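Long-range contacts in purine nucleoside phosphorylase (Anopheles gambiae, PDB 2P4S), which catalyses the phosphorolysis of inosine, guanosine and their 2'-deoxy forms to a free purine base and a pentose 1-phosphate, in purine salvage: residues 325-330 with 343-348; 200-205 with 299-304; 207-212 with 271-276. One frame throughout, in Å; residues are numbered along the deposited sequence.

Read from the N terminus, the chain first meets 200-205 at the end of strand 195-204, then 207-212 in the loop that leads to strand 214-221. Contact 3 closes first, when 271-276 returns beside that loop; contact 2 closes later, when 299-304 pairs with 200-205, so the smaller loop of contact 3 is enclosed by the larger one of contact 2. Contact 1 follows in series, joining the end of strand 319-329 to helix 342-350. All three reach one mixed sheet: strand 195-204 lies between 301-303 and 319-329, and 301-303 neighbours 272-279. Contacts 1 and 2 share the bound inhibitor DIH, whereas contact 3 lies farther off.

Contact 1 (325-330 with 343-348); sequences LITNMC and DSIVGV. With DIH (7-[[(3R,4R)-3-(hydroxymethyl)-4-oxidanyl-pyrrolidin-1-ium-1-yl]methyl]-3,5-dihydropyrrolo[3,2-d]pyrimidin-4-one), chain F.
Thr327 and Ile345 cross at about a right angle, and the threonine presents a different branch to each part of its partner. Its hydroxyl side meets a methyl, OG1 lying 3.5 Å from Ile345 CG2, while the methyl branch CG2 comes 3.5 Å from the helix carbonyl Ile345 O. With OG1 placed between the backbone N and the carbonyl carbon (chi1 47°), the hydroxyl is turned toward the base of the inhibitor and donates to Asn328 OD1 at 2.8 Å, within the plane of that amide carbonyl. The same OD1 accepts DIH N7, 2.8 Å away, so two donors grip one oxygen and fix which way round the amide lies. Its ND2 is thereby directed at DIH O6, 2.9 Å distant, and both hydrogen bonds between this amide and the ligand are nearly straight (171°). An amide that accepts from N7 is consistent with stabilising a leaving purine protonated at this position.

Ile345 extends CD1 past Asn328 OD1 to within 3.6 Å of the ligand's O5', so that a methyl group borders the hydroxymethyl arm. One turn farther along, Val348 sets CG2 against Thr327 O at 3.6 Å, and its CG1 faces Leu325 CD2. Between the segments themselves the packing is purely van der Waals.

Strand 325-327 and helix 343-348 run at 143° to one another. Ala201 of strand 195-204 touches both Thr327 and Ile345, Phe285 packs on Ile345, and Ile326 turns to the other side of the strand, against Ala301 and Tyr209.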
loop_
_atom_site.group_PDB
_atom_site.type_symbol
_atom_site.label_atom_id
_atom_site.label_comp_id
_atom_site.label_asym_id
_atom_site.label_seq_id
_atom_site.Cartn_x
_atom_site.Cartn_y
_atom_site.Cartn_z
ATOM N N LEU A 325 -16.470 -15.735 9.286
ATOM C CA LEU A 325 -16.751 -17.121 8.948
ATOM C C LEU A 325 -15.642 -17.580 7.975
ATOM O O LEU A 325 -15.451 -16.963 6.914
ATOM C CB LEU A 325 -18.129 -17.245 8.280
ATOM C CG LEU A 325 -18.611 -18.650 7.903
ATOM C CD1 LEU A 325 -18.822 -19.575 9.137
ATOM C CD2 LEU A 325 -19.914 -18.501 7.125
ATOM N N ILE A 326 -14.929 -18.660 8.348
ATOM C CA ILE A 326 -13.869 -19.221 7.538
ATOM C C ILE A 326 -14.538 -20.044 6.446
ATOM O O ILE A 326 -15.144 -21.055 6.719
ATOM C CB ILE A 326 -12.918 -20.118 8.406
ATOM C CG1 ILE A 326 -12.315 -19.311 9.564
ATOM C CG2 ILE A 326 -11.870 -20.826 7.542
ATOM C CD1 ILE A 326 -11.459 -18.043 9.138
ATOM N N THR A 327 -14.445 -19.603 5.187
ATOM C CA THR A 327 -15.309 -20.154 4.131
ATOM C C THR A 327 -14.498 -21.064 3.237
ATOM O O THR A 327 -15.026 -21.739 2.373
ATOM C CB THR A 327 -15.969 -19.028 3.301
ATOM O OG1 THR A 327 -14.972 -18.053 2.934
ATOM C CG2 THR A 327 -17.040 -18.340 4.126
ATOM N N ASN A 328 -13.197 -21.082 3.469
ATOM C CA ASN A 328 -12.265 -21.773 2.632
ATOM C C ASN A 328 -10.941 -21.626 3.307
ATOM O O ASN A 328 -10.698 -20.631 4.016
ATOM C CB ASN A 328 -12.183 -21.193 1.197
ATOM C CG ASN A 328 -11.798 -19.705 1.176
ATOM O OD1 ASN A 328 -12.602 -18.821 1.592
ATOM N ND2 ASN A 328 -10.581 -19.415 0.680
ATOM N N MET A 329 -10.090 -22.620 3.081
ATOM C CA MET A 329 -8.734 -22.585 3.572
ATOM C C MET A 329 -7.914 -21.869 2.516
ATOM O O MET A 329 -8.160 -22.039 1.324
ATOM C CB MET A 329 -8.205 -24.028 3.845
ATOM C CG MET A 329 -8.897 -24.754 5.035
ATOM S SD MET A 329 -9.110 -23.691 6.509
ATOM C CE MET A 329 -7.424 -23.567 7.116
ATOM N N CYS A 330 -6.986 -21.021 2.948
ATOM C CA CYS A 330 -6.050 -20.395 2.014
ATOM C C CYS A 330 -5.150 -21.498 1.433
ATOM O O CYS A 330 -4.801 -22.460 2.140
ATOM C CB CYS A 330 -5.184 -19.378 2.741
ATOM S SG CYS A 330 -6.082 -17.948 3.258
ATOM N N ASP A 343 -19.476 -18.765 -5.148
ATOM C CA ASP A 343 -20.725 -19.477 -4.887
ATOM C C ASP A 343 -20.598 -20.443 -3.704
ATOM O O ASP A 343 -21.473 -20.453 -2.843
ATOM C CB ASP A 343 -21.249 -20.232 -6.135
ATOM C CG ASP A 343 -21.844 -19.289 -7.224
ATOM O OD1 ASP A 343 -22.205 -18.102 -6.915
ATOM O OD2 ASP A 343 -21.949 -19.744 -8.410
ATOM N N SER A 344 -19.533 -21.250 -3.664
ATOM C CA SER A 344 -19.265 -22.146 -2.509
ATOM C C SER A 344 -19.079 -21.376 -1.190
ATOM O O SER A 344 -19.559 -21.798 -0.142
ATOM C CB SER A 344 -18.004 -22.989 -2.728
ATOM O OG SER A 344 -18.084 -23.699 -3.946
ATOM N N ILE A 345 -18.379 -20.256 -1.280
ATOM C CA ILE A 345 -18.066 -19.392 -0.142
ATOM C C ILE A 345 -19.333 -18.861 0.496
ATOM O O ILE A 345 -19.495 -18.932 1.721
ATOM C CB ILE A 345 -17.048 -18.257 -0.583
ATOM C CG1 ILE A 345 -15.616 -18.860 -0.714
ATOM C CG2 ILE A 345 -17.095 -17.030 0.331
ATOM C CD1 ILE A 345 -14.573 -17.926 -1.374
ATOM N N VAL A 346 -20.249 -18.359 -0.347
ATOM C CA VAL A 346 -21.532 -17.874 0.100
ATOM C C VAL A 346 -22.318 -19.063 0.653
ATOM O O VAL A 346 -22.943 -18.934 1.681
ATOM C CB VAL A 346 -22.294 -17.135 -1.066
ATOM C CG1 VAL A 346 -23.706 -16.707 -0.661
ATOM C CG2 VAL A 346 -21.462 -15.927 -1.542
ATOM N N GLY A 347 -22.234 -20.222 -0.012
ATOM C CA GLY A 347 -22.852 -21.471 0.471
ATOM C C GLY A 347 -22.490 -21.937 1.882
ATOM O O GLY A 347 -23.308 -22.549 2.567
ATOM N N VAL A 348 -21.262 -21.680 2.320
ATOM C CA VAL A 348 -20.808 -22.087 3.654
ATOM C C VAL A 348 -21.667 -21.373 4.746
ATOM O O VAL A 348 -22.124 -22.014 5.720
ATOM C CB VAL A 348 -19.279 -21.815 3.826
ATOM C CG1 VAL A 348 -18.803 -22.051 5.272
ATOM C CG2 VAL A 348 -18.459 -22.659 2.856
HETATM O "O5'" DIH F . -15.679 -14.691 -2.634
HETATM C "C5'" DIH F . -15.059 -13.392 -2.712
HETATM C "C4'" DIH F . -15.687 -12.550 -1.628
HETATM C "C6'" DIH F . -15.589 -13.239 -0.248
HETATM C "C3'" DIH F . -14.966 -11.223 -1.517
HETATM O "O3'" DIH F . -15.923 -10.227 -1.153
HETATM C "C2'" DIH F . -14.029 -11.420 -0.340
HETATM N "N1'" DIH F . -14.857 -12.248 0.592
HETATM C C10 DIH F . -14.038 -12.738 1.711
HETATM C C9 DIH F . -13.127 -13.924 1.477
HETATM C C8 DIH F . -13.496 -15.287 1.632
HETATM N N7 DIH F . -12.407 -16.060 1.367
HETATM C C5 DIH F . -11.352 -15.267 1.048
HETATM C C6 DIH F . -9.917 -15.517 0.730
HETATM O O6 DIH F . -9.425 -16.718 0.662
HETATM N N1 DIH F . -9.172 -14.414 0.504
HETATM C C2 DIH F . -9.663 -13.139 0.554
HETATM N N3 DIH F . -10.940 -12.874 0.871
HETATM C C4 DIH F . -11.783 -13.932 1.122
#

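Contact 2 (200-205 with 299-304); sequences NAAGGA and VDAIGM. With DIH (7-[[(3R,4R)-3-(hydroxymethyl)-4-oxidanyl-pyrrolidin-1-ium-1-yl]methyl]-3,5-dihydropyrrolo[3,2-d]pyrimidin-4-one), chain F; PO4 (phosphate ion), chain D.
In the mixed β-sheet of the PNP/MTAP phosphorylase fold, the end of strand 195-204 pairs antiparallel with the short strand 301-303, and Gly203 and Ile302 form a hydrogen-bonded pair that lines the nucleoside pocket. Gly203 N donates to Ile302 O at 2.8 Å, and Ile302 N returns the bond to Gly203 O at 2.9 Å; both are fairly straight (166°). Gly204 and Ala301 make the adjoining non-hydrogen-bonded pair. Beyond it the regular pairing gives way: Ala205 N still reaches Asp300 O at 2.8 Å, but from 39° above the carbonyl plane. Asp300 directs its carboxylate to other partners, Asn206 and Val276 N.

The two faces differ in what they do. Ala202 CB and Ala301 CB meet on one face, methyl against methyl, near Ser324 of strand 319-329. On the other, Ile302 divides its branches between protein and ligand. CG1, beside the backbone N (chi1 -61°), carries CD1 to 3.8 Å from Ala205 CB, whereas CG2 lies against the pyrimidine part of the base. Having no side chain, Gly203 lets DIH O6 approach its backbone closely. Met304 also borders the ligand, its extended chain bringing SD beside the pyrrolidine carbon C2'; the pyrrolidine stands in for the ribose, so Met304 probably lies against the sugar of a substrate.

Phosphate is held at the other end of 200-205, where Ala201 N donates to phosphate O1 at 2.8 Å. A single water ties strand 200-204, the residue that follows strand 301-303 and the anion together: it donates to Ala201 O at 2.8 Å and to phosphate O3 at 2.6 Å, and accepts from Met304 N at 3.0 Å.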
loop_
_atom_site.group_PDB
_atom_site.type_symbol
_atom_site.label_atom_id
_atom_site.label_comp_id
_atom_site.label_asym_id
_atom_site.label_seq_id
_atom_site.Cartn_x
_atom_site.Cartn_y
_atom_site.Cartn_z
ATOM N N ASN A 200 -17.880 -10.970 8.330
ATOM C CA ASN A 200 -17.437 -11.161 6.957
ATOM C C ASN A 200 -17.171 -12.633 6.739
ATOM O O ASN A 200 -17.191 -13.413 7.716
ATOM C CB ASN A 200 -16.190 -10.295 6.668
ATOM C CG ASN A 200 -15.042 -10.614 7.589
ATOM O OD1 ASN A 200 -14.571 -11.753 7.655
ATOM N ND2 ASN A 200 -14.588 -9.624 8.313
ATOM N N ALA A 201 -16.952 -13.012 5.475
ATOM C CA ALA A 201 -16.285 -14.257 5.133
ATOM C C ALA A 201 -14.752 -14.059 5.069
ATOM O O ALA A 201 -14.277 -12.962 4.766
ATOM C CB ALA A 201 -16.812 -14.787 3.771
ATOM N N ALA A 202 -13.976 -15.113 5.335
ATOM C CA ALA A 202 -12.501 -15.039 5.173
ATOM C C ALA A 202 -11.877 -16.383 4.821
ATOM O O ALA A 202 -12.480 -17.469 5.050
ATOM C CB ALA A 202 -11.801 -14.441 6.420
ATOM N N GLY A 203 -10.679 -16.290 4.247
ATOM C CA GLY A 203 -9.851 -17.473 3.995
ATOM C C GLY A 203 -9.090 -17.748 5.281
ATOM O O GLY A 203 -8.575 -16.811 5.912
ATOM N N GLY A 204 -9.036 -19.020 5.684
ATOM C CA GLY A 204 -8.253 -19.408 6.881
ATOM C C GLY A 204 -6.777 -19.512 6.499
ATOM O O GLY A 204 -6.399 -20.420 5.738
ATOM N N ALA A 205 -5.962 -18.558 6.962
ATOM C CA ALA A 205 -4.503 -18.614 6.737
ATOM C C ALA A 205 -3.849 -19.452 7.837
ATOM O O ALA A 205 -2.804 -20.036 7.641
ATOM C CB ALA A 205 -3.876 -17.190 6.673
ATOM N N VAL A 299 -1.168 -12.925 10.608
ATOM C CA VAL A 299 -2.553 -12.959 10.109
ATOM C C VAL A 299 -3.135 -14.374 10.160
ATOM O O VAL A 299 -2.551 -15.340 9.593
ATOM C CB VAL A 299 -2.628 -12.384 8.650
ATOM C CG1 VAL A 299 -4.006 -12.649 7.980
ATOM C CG2 VAL A 299 -2.226 -10.882 8.625
ATOM N N ASP A 300 -4.317 -14.500 10.780
ATOM C CA ASP A 300 -5.028 -15.792 10.777
ATOM C C ASP A 300 -6.095 -15.917 9.727
ATOM O O ASP A 300 -6.373 -17.023 9.299
ATOM C CB ASP A 300 -5.648 -16.107 12.158
ATOM C CG ASP A 300 -4.598 -16.170 13.218
ATOM O OD1 ASP A 300 -3.807 -17.163 13.255
ATOM O OD2 ASP A 300 -4.492 -15.199 13.951
ATOM N N ALA A 301 -6.711 -14.797 9.350
ATOM C CA ALA A 301 -7.871 -14.812 8.446
ATOM C C ALA A 301 -7.709 -13.699 7.420
ATOM O O ALA A 301 -7.386 -12.593 7.777
ATOM C CB ALA A 301 -9.220 -14.658 9.212
ATOM N N ILE A 302 -7.892 -14.031 6.151
ATOM C CA ILE A 302 -7.679 -13.073 5.069
ATOM C C ILE A 302 -8.994 -12.747 4.376
ATOM O O ILE A 302 -9.705 -13.657 3.921
ATOM C CB ILE A 302 -6.664 -13.578 4.001
ATOM C CG1 ILE A 302 -5.259 -13.822 4.624
ATOM C CG2 ILE A 302 -6.562 -12.527 2.847
ATOM C CD1 ILE A 302 -4.297 -14.804 3.747
ATOM N N GLY A 303 -9.302 -11.456 4.291
ATOM C CA GLY A 303 -10.540 -11.028 3.702
ATOM C C GLY A 303 -10.362 -9.793 2.861
ATOM O O GLY A 303 -9.233 -9.450 2.534
ATOM N N MET A 304 -11.481 -9.119 2.536
ATOM C CA MET A 304 -11.460 -7.904 1.703
ATOM C C MET A 304 -12.418 -6.801 2.175
ATOM O O MET A 304 -12.901 -6.033 1.350
ATOM C CB MET A 304 -11.819 -8.259 0.246
ATOM C CG MET A 304 -10.912 -9.331 -0.375
ATOM S SD MET A 304 -11.448 -9.705 -2.017
ATOM C CE MET A 304 -10.340 -11.042 -2.526
HETATM O "O5'" DIH F . -15.679 -14.691 -2.634
HETATM C "C5'" DIH F . -15.059 -13.392 -2.712
HETATM C "C4'" DIH F . -15.687 -12.550 -1.628
HETATM C "C6'" DIH F . -15.589 -13.239 -0.248
HETATM C "C3'" DIH F . -14.966 -11.223 -1.517
HETATM O "O3'" DIH F . -15.923 -10.227 -1.153
HETATM C "C2'" DIH F . -14.029 -11.420 -0.340
HETATM N "N1'" DIH F . -14.857 -12.248 0.592
HETATM C C10 DIH F . -14.038 -12.738 1.711
HETATM C C9 DIH F . -13.127 -13.924 1.477
HETATM C C8 DIH F . -13.496 -15.287 1.632
HETATM N N7 DIH F . -12.407 -16.060 1.367
HETATM C C5 DIH F . -11.352 -15.267 1.048
HETATM C C6 DIH F . -9.917 -15.517 0.730
HETATM O O6 DIH F . -9.425 -16.718 0.662
HETATM N N1 DIH F . -9.172 -14.414 0.504
HETATM C C2 DIH F . -9.663 -13.139 0.554
HETATM N N3 DIH F . -10.940 -12.874 0.871
HETATM C C4 DIH F . -11.783 -13.932 1.122
HETATM P P PO4 D . -17.174 -10.072 2.685
HETATM O O1 PO4 D . -17.762 -11.112 3.583
HETATM O O2 PO4 D . -18.215 -8.967 2.497
HETATM O O3 PO4 D . -15.952 -9.433 3.232
HETATM O O4 PO4 D . -16.826 -10.735 1.386
HETATM O O HOH W 1 -13.697 -10.331 4.148
#

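Contact 3 (207-212 with 271-276); sequences PKYRVG and ELREGV
Over one face of the Tyr209 ring lies the aliphatic part of Arg273, with CG 3.7 Å from the ring centroid and 18° off its normal, a CH-π contact; at the ring's edge, in its plane, sits a water. The guanidinium of Arg273 has Tyr209 CA and Lys208 O over one of its faces, and its plane is turned 25° from that of the ring. A bend at chi2 (-73°) lays the arginine alongside the ring, the two running in opposite senses, with CD 3.5 Å from Tyr209 CD1. The in-plane water lies 2.6 Å from Tyr209 OH and donates to Glu274 O at 2.7 Å, linking the loop 207-212 to strand 272-276.

Lys208 O, although 3.0 Å from Arg273 NH2, is poorly placed for a hydrogen bond because it stands above the guanidinium plane. Arg273 instead forms a salt bridge through NE with Asp213, which also accepts Arg210 N. Arg210 NE lies 4.6 Å from Arg273 NH2, and the carboxylate of Asp213 probably offsets part of the repulsion between these like charges. Lacking a direct hydrogen bond, the two segments are held by the CH-π contact and the water, while Asp213 grips Arg273 NE and so steadies the arginine over the ring.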
loop_
_atom_site.group_PDB
_atom_site.type_symbol
_atom_site.label_atom_id
_atom_site.label_comp_id
_atom_site.label_asym_id
_atom_site.label_seq_id
_atom_site.Cartn_x
_atom_site.Cartn_y
_atom_site.Cartn_z
ATOM N N PRO A 207 -3.387 -22.699 9.582
ATOM C CA PRO A 207 -3.753 -24.080 9.148
ATOM C C PRO A 207 -4.500 -24.972 10.172
ATOM O O PRO A 207 -4.890 -26.083 9.817
ATOM C CB PRO A 207 -2.407 -24.709 8.746
ATOM C CG PRO A 207 -1.354 -23.921 9.455
ATOM C CD PRO A 207 -1.924 -22.497 9.668
ATOM N N LYS A 208 -4.724 -24.486 11.397
ATOM C CA LYS A 208 -5.491 -25.247 12.391
ATOM C C LYS A 208 -6.959 -24.937 12.308
ATOM O O LYS A 208 -7.769 -25.710 12.824
ATOM C CB LYS A 208 -4.905 -25.081 13.802
ATOM C CG LYS A 208 -3.462 -25.636 13.734
ATOM C CD LYS A 208 -2.897 -26.164 15.028
ATOM C CE LYS A 208 -2.041 -25.135 15.799
ATOM N NZ LYS A 208 -1.278 -25.848 16.898
ATOM N N TYR A 209 -7.294 -23.841 11.612
ATOM C CA TYR A 209 -8.702 -23.504 11.333
ATOM C C TYR A 209 -9.338 -24.525 10.376
ATOM O O TYR A 209 -8.646 -25.211 9.635
ATOM C CB TYR A 209 -8.832 -22.094 10.765
ATOM C CG TYR A 209 -8.475 -20.982 11.709
ATOM C CD1 TYR A 209 -7.873 -21.231 12.968
ATOM C CD2 TYR A 209 -8.717 -19.639 11.339
ATOM C CE1 TYR A 209 -7.533 -20.171 13.824
ATOM C CE2 TYR A 209 -8.411 -18.609 12.173
ATOM C CZ TYR A 209 -7.813 -18.865 13.408
ATOM O OH TYR A 209 -7.503 -17.798 14.196
ATOM N N ARG A 210 -10.665 -24.622 10.423
ATOM C CA ARG A 210 -11.447 -25.477 9.548
ATOM C C ARG A 210 -12.549 -24.644 8.867
ATOM O O ARG A 210 -13.062 -23.670 9.436
ATOM C CB ARG A 210 -12.070 -26.650 10.347
ATOM C CG ARG A 210 -11.017 -27.610 10.929
ATOM C CD ARG A 210 -11.672 -28.643 11.860
ATOM N NE ARG A 210 -10.704 -29.539 12.522
ATOM C CZ ARG A 210 -10.124 -30.582 11.920
ATOM N NH1 ARG A 210 -10.401 -30.859 10.638
ATOM N NH2 ARG A 210 -9.257 -31.351 12.587
ATOM N N VAL A 211 -12.920 -25.035 7.653
ATOM C CA VAL A 211 -14.011 -24.381 6.941
ATOM C C VAL A 211 -15.257 -24.467 7.808
ATOM O O VAL A 211 -15.586 -25.552 8.328
ATOM C CB VAL A 211 -14.286 -25.081 5.559
ATOM C CG1 VAL A 211 -15.629 -24.615 4.959
ATOM C CG2 VAL A 211 -13.101 -24.841 4.582
ATOM N N GLY A 212 -15.965 -23.348 7.959
ATOM C CA GLY A 212 -17.147 -23.349 8.808
ATOM C C GLY A 212 -16.872 -22.837 10.222
ATOM O O GLY A 212 -17.806 -22.567 10.962
ATOM N N GLU A 271 -15.585 -25.023 17.035
ATOM C CA GLU A 271 -15.629 -24.350 15.760
ATOM C C GLU A 271 -15.456 -22.861 15.992
ATOM O O GLU A 271 -15.694 -22.089 15.106
ATOM C CB GLU A 271 -16.973 -24.613 15.058
ATOM C CG GLU A 271 -17.171 -26.066 14.557
ATOM C CD GLU A 271 -17.548 -27.074 15.675
ATOM O OE1 GLU A 271 -18.460 -26.797 16.508
ATOM O OE2 GLU A 271 -16.913 -28.156 15.719
ATOM N N LEU A 272 -15.067 -22.463 17.202
ATOM C CA LEU A 272 -14.803 -21.076 17.498
ATOM C C LEU A 272 -13.293 -20.812 17.615
ATOM O O LEU A 272 -12.606 -21.468 18.372
ATOM C CB LEU A 272 -15.506 -20.619 18.784
ATOM C CG LEU A 272 -15.547 -19.094 18.961
ATOM C CD1 LEU A 272 -16.663 -18.503 18.053
ATOM C CD2 LEU A 272 -15.732 -18.688 20.405
ATOM N N ARG A 273 -12.803 -19.818 16.866
ATOM C CA ARG A 273 -11.428 -19.424 16.927
ATOM C C ARG A 273 -11.402 -17.963 17.354
ATOM O O ARG A 273 -12.456 -17.294 17.442
ATOM C CB ARG A 273 -10.750 -19.557 15.530
ATOM C CG ARG A 273 -10.954 -20.883 14.827
ATOM C CD ARG A 273 -10.104 -21.987 15.506
ATOM N NE ARG A 273 -10.422 -23.297 14.949
ATOM C CZ ARG A 273 -9.777 -24.422 15.272
ATOM N NH1 ARG A 273 -8.746 -24.407 16.140
ATOM N NH2 ARG A 273 -10.158 -25.553 14.707
ATOM N N GLU A 274 -10.196 -17.459 17.505
ATOM C CA GLU A 274 -9.975 -16.057 17.812
ATOM C C GLU A 274 -8.624 -15.650 17.233
ATOM O O GLU A 274 -7.621 -16.280 17.531
ATOM C CB GLU A 274 -9.942 -15.847 19.297
ATOM C CG GLU A 274 -9.894 -14.372 19.640
ATOM C CD GLU A 274 -9.823 -14.109 21.146
ATOM O OE1 GLU A 274 -9.150 -14.884 21.887
ATOM O OE2 GLU A 274 -10.459 -13.113 21.574
ATOM N N GLY A 275 -8.578 -14.594 16.425
ATOM C CA GLY A 275 -7.288 -14.213 15.873
ATOM C C GLY A 275 -7.353 -12.956 15.063
ATOM O O GLY A 275 -8.200 -12.105 15.303
ATOM N N VAL A 276 -6.378 -12.813 14.163
ATOM C CA VAL A 276 -6.054 -11.548 13.525
ATOM C C VAL A 276 -6.550 -11.572 12.085
ATOM O O VAL A 276 -6.255 -12.520 11.319
ATOM C CB VAL A 276 -4.502 -11.240 13.646
ATOM C CG1 VAL A 276 -4.089 -9.942 12.884
ATOM C CG2 VAL A 276 -4.007 -11.231 15.186
HETATM O O HOH W 2 -6.009 -18.132 16.329
#